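Local coordinates for putative heme binding protein (Tannerella forsythia, PDB 6EU8) that probably binds heme as a member of the HmuY-like family of bacterial heme-binding proteins, and is seen here without heme, at residues A[78-83]-A[105-110]; A[137-142]-A[158-163]; A[25-30]-A[67-72]. One frame throughout, in Å; residues are numbered along the deposited sequence.

Interaction 1 of 3, residues A[78-83]-A[105-110]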
loop_
_atom_site.group_PDB
_atom_site.type_symbol
_atom_site.label_atom_id
_atom_site.label_comp_id
_atom_site.label_asym_id
_atom_site.label_seq_id
_atom_site.Cartn_x
_atom_site.Cartn_y
_atom_site.Cartn_z
ATOM N N ILE A 78 1.600 -0.454 -2.032
ATOM C CA ILE A 78 0.181 -0.628 -1.643
ATOM C C ILE A 78 -0.218 -2.051 -1.992
ATOM O O ILE A 78 0.029 -2.507 -3.140
ATOM C CB ILE A 78 -0.791 0.299 -2.411
ATOM C CG1 ILE A 78 -0.244 1.711 -2.538
ATOM C CG2 ILE A 78 -2.168 0.295 -1.743
ATOM C CD1 ILE A 78 -0.140 2.431 -1.256
ATOM N N ARG A 79 -0.776 -2.777 -1.015
ATOM C CA ARG A 79 -1.371 -4.097 -1.287
ATOM C C ARG A 79 -2.828 -4.116 -0.834
ATOM O O ARG A 79 -3.309 -3.205 -0.172
ATOM C CB ARG A 79 -0.600 -5.230 -0.615
ATOM C CG ARG A 79 -0.710 -5.242 0.899
ATOM C CD ARG A 79 -0.217 -6.526 1.521
ATOM N NE ARG A 79 -1.139 -7.632 1.252
ATOM C CZ ARG A 79 -1.217 -8.746 1.972
ATOM N NH1 ARG A 79 -0.432 -8.951 3.027
ATOM N NH2 ARG A 79 -2.140 -9.668 1.617
ATOM N N THR A 80 -3.501 -5.217 -1.191
ATOM C CA THR A 80 -4.882 -5.472 -0.783
ATOM C C THR A 80 -4.954 -6.742 0.067
ATOM O O THR A 80 -3.986 -7.499 0.159
ATOM C CB THR A 80 -5.797 -5.631 -2.025
ATOM O OG1 THR A 80 -5.506 -6.858 -2.717
ATOM C CG2 THR A 80 -5.669 -4.442 -2.960
ATOM N N ASN A 81 -6.143 -6.988 0.647
ATOM C CA ASN A 81 -6.387 -8.234 1.423
ATOM C C ASN A 81 -7.075 -9.245 0.507
ATOM O O ASN A 81 -8.307 -9.432 0.586
ATOM C CB ASN A 81 -7.216 -7.932 2.679
ATOM C CG ASN A 81 -7.302 -9.113 3.622
ATOM O OD1 ASN A 81 -6.678 -10.148 3.388
ATOM N ND2 ASN A 81 -8.042 -8.956 4.709
ATOM N N GLU A 82 -6.291 -9.896 -0.353
ATOM C CA GLU A 82 -6.797 -10.772 -1.427
ATOM C C GLU A 82 -7.859 -10.085 -2.310
ATOM O O GLU A 82 -8.914 -10.672 -2.652
ATOM C CB GLU A 82 -7.327 -12.106 -0.832
ATOM C CG GLU A 82 -6.281 -12.955 -0.133
ATOM C CD GLU A 82 -6.901 -14.148 0.589
ATOM O OE1 GLU A 82 -7.705 -14.855 -0.039
ATOM O OE2 GLU A 82 -6.632 -14.355 1.783
ATOM N N GLY A 83 -7.584 -8.839 -2.683
ATOM C CA GLY A 83 -8.413 -8.050 -3.584
ATOM C C GLY A 83 -7.872 -7.890 -4.976
ATOM O O GLY A 83 -6.935 -8.575 -5.380
ATOM N N LYS A 105 -6.515 -6.562 -11.577
ATOM C CA LYS A 105 -5.320 -7.301 -11.221
ATOM C C LYS A 105 -5.177 -7.567 -9.710
ATOM O O LYS A 105 -5.332 -6.640 -8.879
ATOM C CB LYS A 105 -4.080 -6.534 -11.678
ATOM C CG LYS A 105 -4.008 -6.196 -13.151
ATOM C CD LYS A 105 -4.122 -7.468 -13.982
ATOM C CE LYS A 105 -3.696 -7.232 -15.418
ATOM N NZ LYS A 105 -3.547 -8.546 -16.087
ATOM N N LYS A 106 -4.902 -8.825 -9.380
ATOM C CA LYS A 106 -4.641 -9.256 -8.004
ATOM C C LYS A 106 -3.184 -8.915 -7.599
ATOM O O LYS A 106 -2.351 -8.577 -8.433
ATOM C CB LYS A 106 -4.856 -10.771 -7.846
ATOM C CG LYS A 106 -6.309 -11.225 -8.015
ATOM C CD LYS A 106 -6.398 -12.721 -8.283
ATOM C CE LYS A 106 -7.770 -13.105 -8.830
ATOM N NZ LYS A 106 -8.860 -12.763 -7.876
ATOM N N ASP A 107 -2.925 -8.986 -6.302
ATOM C CA ASP A 107 -1.563 -8.720 -5.774
ATOM C C ASP A 107 -0.585 -9.791 -6.275
ATOM O O ASP A 107 -0.991 -10.964 -6.513
ATOM C CB ASP A 107 -1.534 -8.722 -4.264
ATOM C CG ASP A 107 -2.331 -7.604 -3.619
ATOM O OD1 ASP A 107 -3.064 -6.816 -4.271
ATOM O OD2 ASP A 107 -2.255 -7.574 -2.388
ATOM N N VAL A 108 0.689 -9.408 -6.409
ATOM C CA VAL A 108 1.771 -10.329 -6.807
ATOM C C VAL A 108 2.765 -10.486 -5.660
ATOM O O VAL A 108 2.881 -9.598 -4.820
ATOM C CB VAL A 108 2.496 -9.886 -8.091
ATOM C CG1 VAL A 108 1.494 -9.803 -9.253
ATOM C CG2 VAL A 108 3.247 -8.574 -7.933
ATOM N N GLU A 109 3.441 -11.621 -5.625
ATOM C CA GLU A 109 4.487 -11.923 -4.638
ATOM C C GLU A 109 5.832 -11.522 -5.201
ATOM O O GLU A 109 6.174 -11.922 -6.338
ATOM C CB GLU A 109 4.529 -13.431 -4.314
ATOM C CG GLU A 109 3.352 -13.913 -3.473
ATOM C CD GLU A 109 3.519 -15.323 -2.912
ATOM O OE1 GLU A 109 4.460 -16.056 -3.301
ATOM O OE2 GLU A 109 2.687 -15.697 -2.059
ATOM N N ILE A 110 6.620 -10.770 -4.418
ATOM C CA ILE A 110 7.971 -10.371 -4.815
ATOM C C ILE A 110 8.984 -10.895 -3.784
ATOM O O ILE A 110 8.815 -10.692 -2.576
ATOM C CB ILE A 110 8.104 -8.859 -5.044
ATOM C CG1 ILE A 110 7.697 -8.044 -3.816
ATOM C CG2 ILE A 110 7.256 -8.437 -6.238
ATOM C CD1 ILE A 110 8.065 -6.566 -3.953
HETATM O O HOH W 1 -3.465 -9.961 -1.306
HETATM O O HOH W 2 -4.821 -9.960 -4.309
#
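The backbones approach only where G83 O faces K106 and D107, and no strand pairing joins them; T80 is reached by the D107 side chain. Strand 77-80 ends here and turns through N81 and E82. The CA atoms of R79 and D107 are 6.4 Å apart, those of G83 and K106 5.9 Å. One carbon-donor contact joins the two backbones directly, from K106 CA to G83 O at 3.6 Å. Water 2 adds a bridge between G83 O and D107 N.

The carboxylate of D107 carries the contact. OD2 accepts from the backbone N of T80 at 2.9 Å on its syn lone pair, with an N-H...O angle of 162°. OD1 accepts from T80 OG1, also at 2.9 Å, but the hydroxyl comes from above the carboxylate plane, 43° out of it. The same OG1 takes the N-H of G83, an ST motif that closes the turn. T80 chi1 of 70° sets OG1 between its own N and carbonyl carbon. R79 crosses D107 at about a right angle. Its NE makes a long salt bridge to OD2, at 3.8 Å, and bonds to T80 O, while NH1 pairs with E62. Water 1 accepts from E82 N and R79 NH2 and donates to D107 OD2.

N137 ND2 also bonds to D107 OD1. Both carboxylate oxygens thus have several partners, which fixes the rotation of the group. The nearby guanidinium and the N-H donors would be expected to stabilise its negative charge. From the break in strand 105-111 of the large antiparallel sheet, D107 ties down the end of strand 77-80, an outermost strand of the four-stranded sheet.

Interaction 2 of 3, residues A[137-142]-A[158-163]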
loop_
_atom_site.group_PDB
_atom_site.type_symbol
_atom_site.label_atom_id
_atom_site.label_comp_id
_atom_site.label_asym_id
_atom_site.label_seq_id
_atom_site.Cartn_x
_atom_site.Cartn_y
_atom_site.Cartn_z
ATOM N N ASN A 137 0.382 -4.764 -4.919
ATOM C CA ASN A 137 -0.530 -4.711 -6.066
ATOM C C ASN A 137 0.110 -3.923 -7.207
ATOM O O ASN A 137 0.498 -2.755 -7.000
ATOM C CB ASN A 137 -1.861 -4.083 -5.681
ATOM C CG ASN A 137 -2.893 -4.273 -6.778
ATOM O OD1 ASN A 137 -2.976 -3.498 -7.711
ATOM N ND2 ASN A 137 -3.615 -5.377 -6.694
ATOM N N PRO A 138 0.247 -4.535 -8.410
ATOM C CA PRO A 138 0.971 -3.877 -9.507
ATOM C C PRO A 138 0.202 -2.721 -10.173
ATOM O O PRO A 138 0.824 -1.898 -10.845
ATOM C CB PRO A 138 1.200 -5.025 -10.496
ATOM C CG PRO A 138 0.068 -5.939 -10.255
ATOM C CD PRO A 138 -0.205 -5.882 -8.793
ATOM N N VAL A 139 -1.133 -2.675 -10.019
ATOM C CA VAL A 139 -1.941 -1.548 -10.474
ATOM C C VAL A 139 -1.833 -0.377 -9.465
ATOM O O VAL A 139 -1.497 0.750 -9.845
ATOM C CB VAL A 139 -3.429 -1.954 -10.748
ATOM C CG1 VAL A 139 -4.328 -0.727 -10.942
ATOM C CG2 VAL A 139 -3.493 -2.892 -11.963
ATOM N N LEU A 140 -2.057 -0.646 -8.184
ATOM C CA LEU A 140 -2.004 0.429 -7.198
ATOM C C LEU A 140 -0.615 1.057 -7.101
ATOM O O LEU A 140 -0.527 2.212 -6.760
ATOM C CB LEU A 140 -2.523 -0.035 -5.841
ATOM C CG LEU A 140 -4.012 -0.435 -5.842
ATOM C CD1 LEU A 140 -4.394 -1.138 -4.542
ATOM C CD2 LEU A 140 -4.897 0.761 -6.117
ATOM N N LYS A 141 0.429 0.320 -7.457
ATOM C CA LYS A 141 1.825 0.866 -7.435
ATOM C C LYS A 141 1.949 2.094 -8.320
ATOM O O LYS A 141 2.746 3.010 -8.033
ATOM C CB LYS A 141 2.800 -0.207 -7.910
ATOM C CG LYS A 141 4.295 0.112 -7.761
ATOM C CD LYS A 141 5.146 -0.937 -8.485
ATOM C CE LYS A 141 6.567 -0.468 -8.742
ATOM N NZ LYS A 141 7.440 -0.745 -7.585
ATOM N N THR A 142 1.145 2.149 -9.373
ATOM C CA THR A 142 1.169 3.289 -10.292
ATOM C C THR A 142 0.604 4.608 -9.757
ATOM O O THR A 142 0.612 5.617 -10.489
ATOM C CB THR A 142 0.508 2.954 -11.640
ATOM O OG1 THR A 142 -0.923 2.898 -11.521
ATOM C CG2 THR A 142 1.069 1.658 -12.213
ATOM N N SER A 158 -5.380 9.704 -11.513
ATOM C CA SER A 158 -6.425 8.698 -11.772
ATOM C C SER A 158 -7.202 8.295 -10.513
ATOM O O SER A 158 -6.658 8.201 -9.411
ATOM C CB SER A 158 -5.841 7.446 -12.417
ATOM O OG SER A 158 -5.124 7.744 -13.615
ATOM N N VAL A 159 -8.507 8.057 -10.705
ATOM C CA VAL A 159 -9.327 7.329 -9.715
ATOM C C VAL A 159 -9.098 5.832 -9.919
ATOM O O VAL A 159 -9.281 5.299 -11.019
ATOM C CB VAL A 159 -10.850 7.647 -9.876
ATOM C CG1 VAL A 159 -11.714 6.823 -8.921
ATOM C CG2 VAL A 159 -11.110 9.119 -9.573
ATOM N N PHE A 160 -8.677 5.150 -8.839
ATOM C CA PHE A 160 -8.572 3.693 -8.786
ATOM C C PHE A 160 -9.866 3.068 -8.252
ATOM O O PHE A 160 -10.566 3.680 -7.446
ATOM C CB PHE A 160 -7.357 3.220 -7.918
ATOM C CG PHE A 160 -6.020 3.665 -8.455
ATOM C CD1 PHE A 160 -5.519 4.918 -8.143
ATOM C CD2 PHE A 160 -5.271 2.831 -9.246
ATOM C CE1 PHE A 160 -4.281 5.369 -8.663
ATOM C CE2 PHE A 160 -4.031 3.255 -9.752
ATOM C CZ PHE A 160 -3.536 4.523 -9.455
ATOM N N VAL A 161 -10.168 1.869 -8.729
ATOM C CA VAL A 161 -11.249 1.076 -8.141
ATOM C C VAL A 161 -10.670 -0.256 -7.662
ATOM O O VAL A 161 -9.988 -0.950 -8.410
ATOM C CB VAL A 161 -12.432 0.861 -9.106
ATOM C CG1 VAL A 161 -13.522 0.056 -8.380
ATOM C CG2 VAL A 161 -12.998 2.216 -9.586
ATOM N N VAL A 162 -10.970 -0.598 -6.416
ATOM C CA VAL A 162 -10.510 -1.831 -5.792
ATOM C C VAL A 162 -11.725 -2.651 -5.334
ATOM O O VAL A 162 -12.571 -2.122 -4.612
ATOM C CB VAL A 162 -9.609 -1.551 -4.574
ATOM C CG1 VAL A 162 -8.900 -2.820 -4.136
ATOM C CG2 VAL A 162 -8.553 -0.476 -4.889
ATOM N N LYS A 163 -11.746 -3.920 -5.738
ATOM C CA LYS A 163 -12.775 -4.912 -5.319
ATOM C C LYS A 163 -12.213 -5.794 -4.227
ATOM O O LYS A 163 -11.086 -6.332 -4.390
ATOM C CB LYS A 163 -13.159 -5.836 -6.489
ATOM C CG LYS A 163 -13.793 -5.161 -7.688
ATOM C CD LYS A 163 -13.729 -5.988 -8.982
ATOM C CE LYS A 163 -14.729 -7.123 -9.029
ATOM N NZ LYS A 163 -14.952 -7.517 -10.447
#
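V139, L140 and T142, in the turn that follows strand 127-136, pack on the ring of F160 in strand 160-163. An Asx motif at N137 leads into the 3-10 segment that begins at L140. N137 OD1 accepts from L140 N at 3.0 Å, in the carbonyl plane and on a lone pair. It also takes a weak bond from V139 N. Backbone bonds from K141 N to N137 O and from T142 N to V139 O complete the turn.

No hydrogen bond crosses between the segments. The CA atoms of L140 and F160 are 7.5 Å apart, and side chains fill the interval. CB of F160 is directed toward the turn. The CD2 methyl of L140 lies obliquely to the F160 ring, 3.8 Å from F160 CD2, and the two side chains slide past each other in opposite directions. The CD2 branch also touches V162 CG2 at 4.1 Å, so one methyl serves two residues of the strand. V139 CG1 meets F160 CD2 at 4.1 Å; it is anti to the backbone N of V139 (chi1 168°).

T142 adds a polar touch. Its OG1 lies in the plane of the F160 ring, at the edge, 3.6 Å from CE2. The hydroxyl donates to V139 O at 2.8 Å, nearly along the C=O axis. V139 O therefore accepts from both OG1 and N of T142, and it sits 3.6 Å from F160 CE2.

Strand 84-87 adjoins the contact, with A85 against L140 and A87 against F160. I78 and T80 also touch L140. The whole is an Asx motif leading into a 3-10 segment, packed through V139 and L140 on a strand of the large antiparallel sheet.

Interaction 3 of 3, residues A[25-30]-A[67-72]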
loop_
_atom_site.group_PDB
_atom_site.type_symbol
_atom_site.label_atom_id
_atom_site.label_comp_id
_atom_site.label_asym_id
_atom_site.label_seq_id
_atom_site.Cartn_x
_atom_site.Cartn_y
_atom_site.Cartn_z
ATOM N N TRP A 25 4.172 -2.309 7.992
ATOM C CA TRP A 25 2.951 -2.161 7.206
ATOM C C TRP A 25 1.857 -1.526 8.072
ATOM O O TRP A 25 1.732 -1.880 9.236
ATOM C CB TRP A 25 2.449 -3.515 6.739
ATOM C CG TRP A 25 3.245 -4.199 5.661
ATOM C CD1 TRP A 25 4.214 -5.118 5.833
ATOM C CD2 TRP A 25 3.064 -4.070 4.247
ATOM N NE1 TRP A 25 4.701 -5.548 4.617
ATOM C CE2 TRP A 25 3.998 -4.914 3.630
ATOM C CE3 TRP A 25 2.223 -3.291 3.442
ATOM C CZ2 TRP A 25 4.069 -5.047 2.249
ATOM C CZ3 TRP A 25 2.331 -3.399 2.086
ATOM C CH2 TRP A 25 3.241 -4.268 1.501
ATOM N N THR A 26 1.020 -0.663 7.488
ATOM C CA THR A 26 -0.200 -0.166 8.143
ATOM C C THR A 26 -1.418 -0.735 7.419
ATOM O O THR A 26 -1.609 -0.477 6.215
ATOM C CB THR A 26 -0.221 1.377 8.205
ATOM O OG1 THR A 26 0.918 1.809 8.963
ATOM C CG2 THR A 26 -1.468 1.893 8.913
ATOM N N TYR A 27 -2.231 -1.521 8.144
ATOM C CA TYR A 27 -3.436 -2.192 7.624
ATOM C C TYR A 27 -4.655 -1.284 7.854
ATOM O O TYR A 27 -4.821 -0.766 8.956
ATOM C CB TYR A 27 -3.599 -3.581 8.314
ATOM C CG TYR A 27 -2.380 -4.482 8.121
ATOM C CD1 TYR A 27 -1.285 -4.441 9.003
ATOM C CD2 TYR A 27 -2.288 -5.331 7.031
ATOM C CE1 TYR A 27 -0.160 -5.243 8.795
ATOM C CE2 TYR A 27 -1.149 -6.126 6.806
ATOM C CZ TYR A 27 -0.091 -6.078 7.701
ATOM O OH TYR A 27 1.050 -6.866 7.497
ATOM N N VAL A 28 -5.462 -1.066 6.811
ATOM C CA VAL A 28 -6.541 -0.045 6.816
ATOM C C VAL A 28 -7.908 -0.672 6.512
ATOM O O VAL A 28 -8.094 -1.305 5.477
ATOM C CB VAL A 28 -6.287 1.077 5.765
ATOM C CG1 VAL A 28 -7.340 2.204 5.838
ATOM C CG2 VAL A 28 -4.875 1.658 5.901
ATOM N N ASN A 29 -8.872 -0.450 7.438
ATOM C CA ASN A 29 -10.279 -0.794 7.245
ATOM C C ASN A 29 -11.026 0.440 6.723
ATOM O O ASN A 29 -11.158 1.439 7.450
ATOM C CB ASN A 29 -10.880 -1.230 8.590
ATOM C CG ASN A 29 -12.269 -1.825 8.452
ATOM O OD1 ASN A 29 -13.124 -1.276 7.762
ATOM N ND2 ASN A 29 -12.496 -2.962 9.105
ATOM N N LEU A 30 -11.424 0.395 5.466
ATOM C CA LEU A 30 -12.127 1.507 4.806
ATOM C C LEU A 30 -13.589 1.639 5.236
ATOM O O LEU A 30 -14.169 2.726 5.106
ATOM C CB LEU A 30 -12.033 1.364 3.300
ATOM C CG LEU A 30 -10.616 1.357 2.716
ATOM C CD1 LEU A 30 -10.636 0.905 1.265
ATOM C CD2 LEU A 30 -9.985 2.744 2.865
ATOM N N ILE A 67 -8.050 -6.289 13.534
ATOM C CA ILE A 67 -9.118 -5.721 12.695
ATOM C C ILE A 67 -9.295 -6.468 11.383
ATOM O O ILE A 67 -8.338 -7.076 10.888
ATOM C CB ILE A 67 -8.919 -4.198 12.415
ATOM C CG1 ILE A 67 -7.607 -3.883 11.657
ATOM C CG2 ILE A 67 -8.949 -3.398 13.711
ATOM C CD1 ILE A 67 -7.516 -2.439 11.201
ATOM N N LYS A 68 -10.507 -6.413 10.808
ATOM C CA LYS A 68 -10.700 -6.666 9.381
ATOM C C LYS A 68 -10.039 -5.509 8.625
ATOM O O LYS A 68 -9.973 -4.408 9.149
ATOM C CB LYS A 68 -12.189 -6.715 8.995
ATOM C CG LYS A 68 -12.903 -8.012 9.363
ATOM C CD LYS A 68 -14.335 -7.986 8.837
ATOM C CE LYS A 68 -15.045 -9.323 8.994
ATOM N NZ LYS A 68 -15.632 -9.455 10.354
ATOM N N TRP A 69 -9.583 -5.768 7.409
ATOM C CA TRP A 69 -8.893 -4.724 6.629
ATOM C C TRP A 69 -8.989 -4.970 5.123
ATOM O O TRP A 69 -9.248 -6.087 4.668
ATOM C CB TRP A 69 -7.435 -4.572 7.125
ATOM C CG TRP A 69 -6.598 -5.784 6.880
ATOM C CD1 TRP A 69 -6.540 -6.922 7.646
ATOM C CD2 TRP A 69 -5.715 -6.008 5.775
ATOM N NE1 TRP A 69 -5.693 -7.833 7.086
ATOM C CE2 TRP A 69 -5.164 -7.303 5.933
ATOM C CE3 TRP A 69 -5.333 -5.238 4.662
ATOM C CZ2 TRP A 69 -4.254 -7.854 5.011
ATOM C CZ3 TRP A 69 -4.451 -5.775 3.757
ATOM C CH2 TRP A 69 -3.907 -7.068 3.936
ATOM N N HIS A 70 -8.773 -3.884 4.351
ATOM C CA HIS A 70 -8.968 -3.854 2.929
ATOM C C HIS A 70 -7.688 -3.566 2.129
ATOM O O HIS A 70 -7.425 -4.239 1.132
ATOM C CB HIS A 70 -10.024 -2.815 2.615
ATOM C CG HIS A 70 -11.332 -3.103 3.286
ATOM N ND1 HIS A 70 -11.732 -2.460 4.427
ATOM C CD2 HIS A 70 -12.295 -4.006 2.994
ATOM C CE1 HIS A 70 -12.903 -2.945 4.812
ATOM N NE2 HIS A 70 -13.257 -3.883 3.964
ATOM N N ILE A 71 -6.947 -2.538 2.553
ATOM C CA ILE A 71 -5.653 -2.203 1.920
ATOM C C ILE A 71 -4.578 -2.041 2.995
ATOM O O ILE A 71 -4.879 -1.838 4.162
ATOM C CB ILE A 71 -5.712 -0.930 1.018
ATOM C CG1 ILE A 71 -5.987 0.337 1.812
ATOM C CG2 ILE A 71 -6.739 -1.097 -0.119
ATOM C CD1 ILE A 71 -5.764 1.603 0.998
ATOM N N ALA A 72 -3.303 -2.195 2.606
ATOM C CA ALA A 72 -2.150 -1.976 3.494
ATOM C C ALA A 72 -1.038 -1.250 2.756
ATOM O O ALA A 72 -0.867 -1.429 1.548
ATOM C CB ALA A 72 -1.645 -3.277 4.066
#
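Y27 and W69 form the apolar centre, an edge-to-face (T-shaped) pair. The Y27 edge meets the W69 face: CD2 stands 3.5 Å above the indole plane, over its centre, and the ring planes are 71° apart. The side chains lie side by side and point the same way. Y27 CB adds a CH-pi contact to the five-membered ring of W69. A72 CB reaches Y27 CD2 at 3.7 Å and W25 CE3 at 3.9 Å. On the opposite face of the sheet from Y27 and A72, V28 CB meets I71 CG1.

Next to this centre the backbones pair. V28 N donates to I71 O at 2.8 Å. V28 O accepts from H70 N at 2.9 Å and, weakly, from I71 N.

The polar edge lies beyond V28. N29 CG is anti to its backbone N (chi1 -170°), and the amide it carries donates through ND2 to K68 O at 2.9 Å, from above the carbonyl plane. L30 N donates to H70 ND1 at 3.1 Å, 24° out of the imidazole plane. ND1 is thus an acceptor, which suggests that any single ring proton sits on NE2. N29 OD1 lies at the edge of the same ring and accepts from T32 N.

H70 and I71 both face V28. This is a classic beta bulge, at the start of the antiparallel pairing of two central strands in the four-stranded sheet.

Interactions 1 and 3 share the four-stranded sheet, where strands 71-74 and 77-80 are neighbours. Their centres are about 13 Å apart, and R79 N to A72 O (2.9 Å) and N81 N to H70 O (3.1 Å) are probable hydrogen bonds. R79 also packs on W69. Interactions 1 and 2 have centres about 10 Å apart. Two ties join them: N137 N lies 2.9 Å from I78 O, a probable hydrogen bond, and K105 CG packs on V139 CG2 at 3.5 Å. Interactions 2 and 3 do not touch; their nearest atoms are about 5 Å apart. Interaction 1 therefore bridges the other two. The structure is heme-free, so no ligand marks a pocket.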